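Long-range contact in ABC transporter, periplasmic solute-binding protein (Rhizobium meliloti, PDB 4WED), which probably binds a solute in the periplasm, perhaps a peptide or a nickel complex, for delivery to an ABC transporter: residues G424-P429 with T512-P517. Residues are numbered along the deposited sequence; the frame is centred on the assembly and turned at random.
Sequences GAPYDP and TEYDMP. With NA (sodium ion), chain B.
Tyr514 reaches across to Ala425, Pro426 and Tyr427, three of the four pairs of residues that touch. Its CB points at the 424-429 loop, with CG anti to the carbonyl carbon and beside the backbone N (chi1 -51°). Working outward along one side of the ring, CD2 comes first, 4.0 Å from Pro426 CD. Next is CE2, which meets Ala425 O in the ring plane at 3.7 Å, while Pro426 CD approaches obliquely. CZ lies near Tyr427 OH, and at the tip Tyr514 OH sits 3.8 Å from Tyr427 CE2, at the edge of that ring. The two tyrosine side chains cross at about a right angle. Pro426, which follows a cis peptide bond, also lays CD over the centre of the Tyr427 ring and so packs against both aromatics. Beside them, Ala425 CB touches Thr512 CG2 at 4.0 Å.

No direct hydrogen bond spans the contact; instead a water donates to Ala425 O and accepts from Glu513 N, at 2.9 Å each. Thr512 to Asp515 form a type I turn, in which Thr512 OG1 accepts from Tyr514 N in an ST turn and donates to Asp515 OD2, 57° out of the carboxylate plane. The other oxygen, Asp515 OD1, binds sodium at 2.5 Å, with Asp62 also a ligand. Trp247 and Trp58 also meet the Tyr514 ring, and a glycerol, probably from the crystallisation liquor, lies by Tyr427; this cluster of aromatic rings is consistent with the solute-binding cleft of a family 5 periplasmic binding protein.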
# COMPACT_ATOMS: atom_id res chain seq x y z
N GLY A 424 -0.49 2.11 -2.72
CA GLY A 424 0.36 1.43 -1.72
C GLY A 424 0.59 -0.07 -1.96
O GLY A 424 0.00 -0.67 -2.86
N ALA A 425 1.48 -0.68 -1.17
CA ALA A 425 1.79 -2.09 -1.30
C ALA A 425 0.53 -2.84 -0.99
O ALA A 425 -0.17 -2.40 -0.11
CB ALA A 425 2.87 -2.48 -0.33
N PRO A 426 0.23 -3.96 -1.65
CA PRO A 426 1.09 -4.64 -2.60
C PRO A 426 0.68 -4.43 -4.07
O PRO A 426 1.08 -5.21 -4.93
CB PRO A 426 0.84 -6.11 -2.25
CG PRO A 426 -0.62 -6.14 -1.88
CD PRO A 426 -0.93 -4.78 -1.30
N TYR A 427 -0.06 -3.36 -4.33
CA TYR A 427 -0.61 -3.05 -5.62
C TYR A 427 0.35 -2.21 -6.52
O TYR A 427 0.07 -1.97 -7.69
CB TYR A 427 -1.89 -2.27 -5.46
CG TYR A 427 -2.87 -2.81 -4.43
CD1 TYR A 427 -3.51 -4.05 -4.63
CD2 TYR A 427 -3.17 -2.09 -3.27
CE1 TYR A 427 -4.36 -4.56 -3.70
CE2 TYR A 427 -4.06 -2.62 -2.34
CZ TYR A 427 -4.63 -3.85 -2.56
OH TYR A 427 -5.55 -4.36 -1.68
N ASP A 428 1.46 -1.74 -5.98
CA ASP A 428 2.21 -0.70 -6.68
C ASP A 428 3.52 -1.30 -7.12
O ASP A 428 4.02 -2.18 -6.45
CB ASP A 428 2.48 0.54 -5.77
CG ASP A 428 1.36 1.54 -5.80
OD1 ASP A 428 0.54 1.46 -6.72
OD2 ASP A 428 1.25 2.38 -4.88
N PRO A 429 4.12 -0.77 -8.18
CA PRO A 429 3.76 0.54 -8.78
C PRO A 429 2.73 0.49 -9.87
O PRO A 429 2.17 1.54 -10.21
CB PRO A 429 5.10 1.03 -9.34
CG PRO A 429 5.90 -0.21 -9.58
CD PRO A 429 5.52 -1.15 -8.48
N THR A 512 3.12 -4.75 4.74
CA THR A 512 1.93 -4.14 4.19
C THR A 512 0.96 -3.97 5.31
O THR A 512 1.14 -4.49 6.39
CB THR A 512 1.25 -4.99 3.07
OG1 THR A 512 0.46 -6.03 3.64
CG2 THR A 512 2.28 -5.62 2.09
N GLU A 513 -0.08 -3.22 5.02
CA GLU A 513 -1.15 -2.95 5.95
C GLU A 513 -2.11 -4.13 6.06
O GLU A 513 -3.14 -4.03 6.73
CB GLU A 513 -1.91 -1.70 5.50
CG GLU A 513 -1.15 -0.38 5.64
CD GLU A 513 -0.58 -0.09 7.05
OE1 GLU A 513 -1.06 -0.61 8.11
OE2 GLU A 513 0.43 0.65 7.10
N TYR A 514 -1.80 -5.25 5.39
CA TYR A 514 -2.72 -6.41 5.35
C TYR A 514 -2.14 -7.60 6.13
O TYR A 514 -2.75 -8.67 6.21
CB TYR A 514 -3.09 -6.74 3.88
CG TYR A 514 -3.56 -5.51 3.18
CD1 TYR A 514 -4.81 -5.00 3.42
CD2 TYR A 514 -2.72 -4.81 2.30
CE1 TYR A 514 -5.27 -3.85 2.80
CE2 TYR A 514 -3.14 -3.63 1.67
CZ TYR A 514 -4.43 -3.16 1.92
OH TYR A 514 -4.87 -1.99 1.34
N ASP A 515 -0.96 -7.35 6.71
CA ASP A 515 -0.18 -8.31 7.48
C ASP A 515 -0.29 -7.97 8.94
O ASP A 515 -0.33 -6.81 9.28
CB ASP A 515 1.31 -8.15 7.17
CG ASP A 515 1.71 -8.75 5.85
OD1 ASP A 515 1.54 -9.99 5.67
OD2 ASP A 515 2.24 -7.97 5.02
N MSE A 516 -0.19 -9.01 9.78
CA MSE A 516 -0.01 -8.87 11.20
C MSE A 516 1.44 -9.07 11.59
O MSE A 516 1.99 -10.14 11.40
CB MSE A 516 -0.84 -9.96 11.83
CG MSE A 516 -0.79 -9.89 13.36
SE MSE A 516 -1.83 -8.34 14.03
CE MSE A 516 -3.73 -8.91 14.03
N PRO A 517 2.06 -8.05 12.20
CA PRO A 517 3.46 -8.15 12.58
C PRO A 517 3.70 -8.96 13.86
O PRO A 517 4.09 -8.40 14.89
CB PRO A 517 3.87 -6.67 12.78
CG PRO A 517 2.59 -6.01 13.21
CD PRO A 517 1.44 -6.80 12.67
NA NA B . 2.30 -11.85 7.08
O HOH W 1 0.29 -1.57 2.61
O HOH W 2 3.00 -10.74 9.13
O HOH W 3 2.05 -12.72 4.67
O HOH W 4 1.99 -13.77 7.81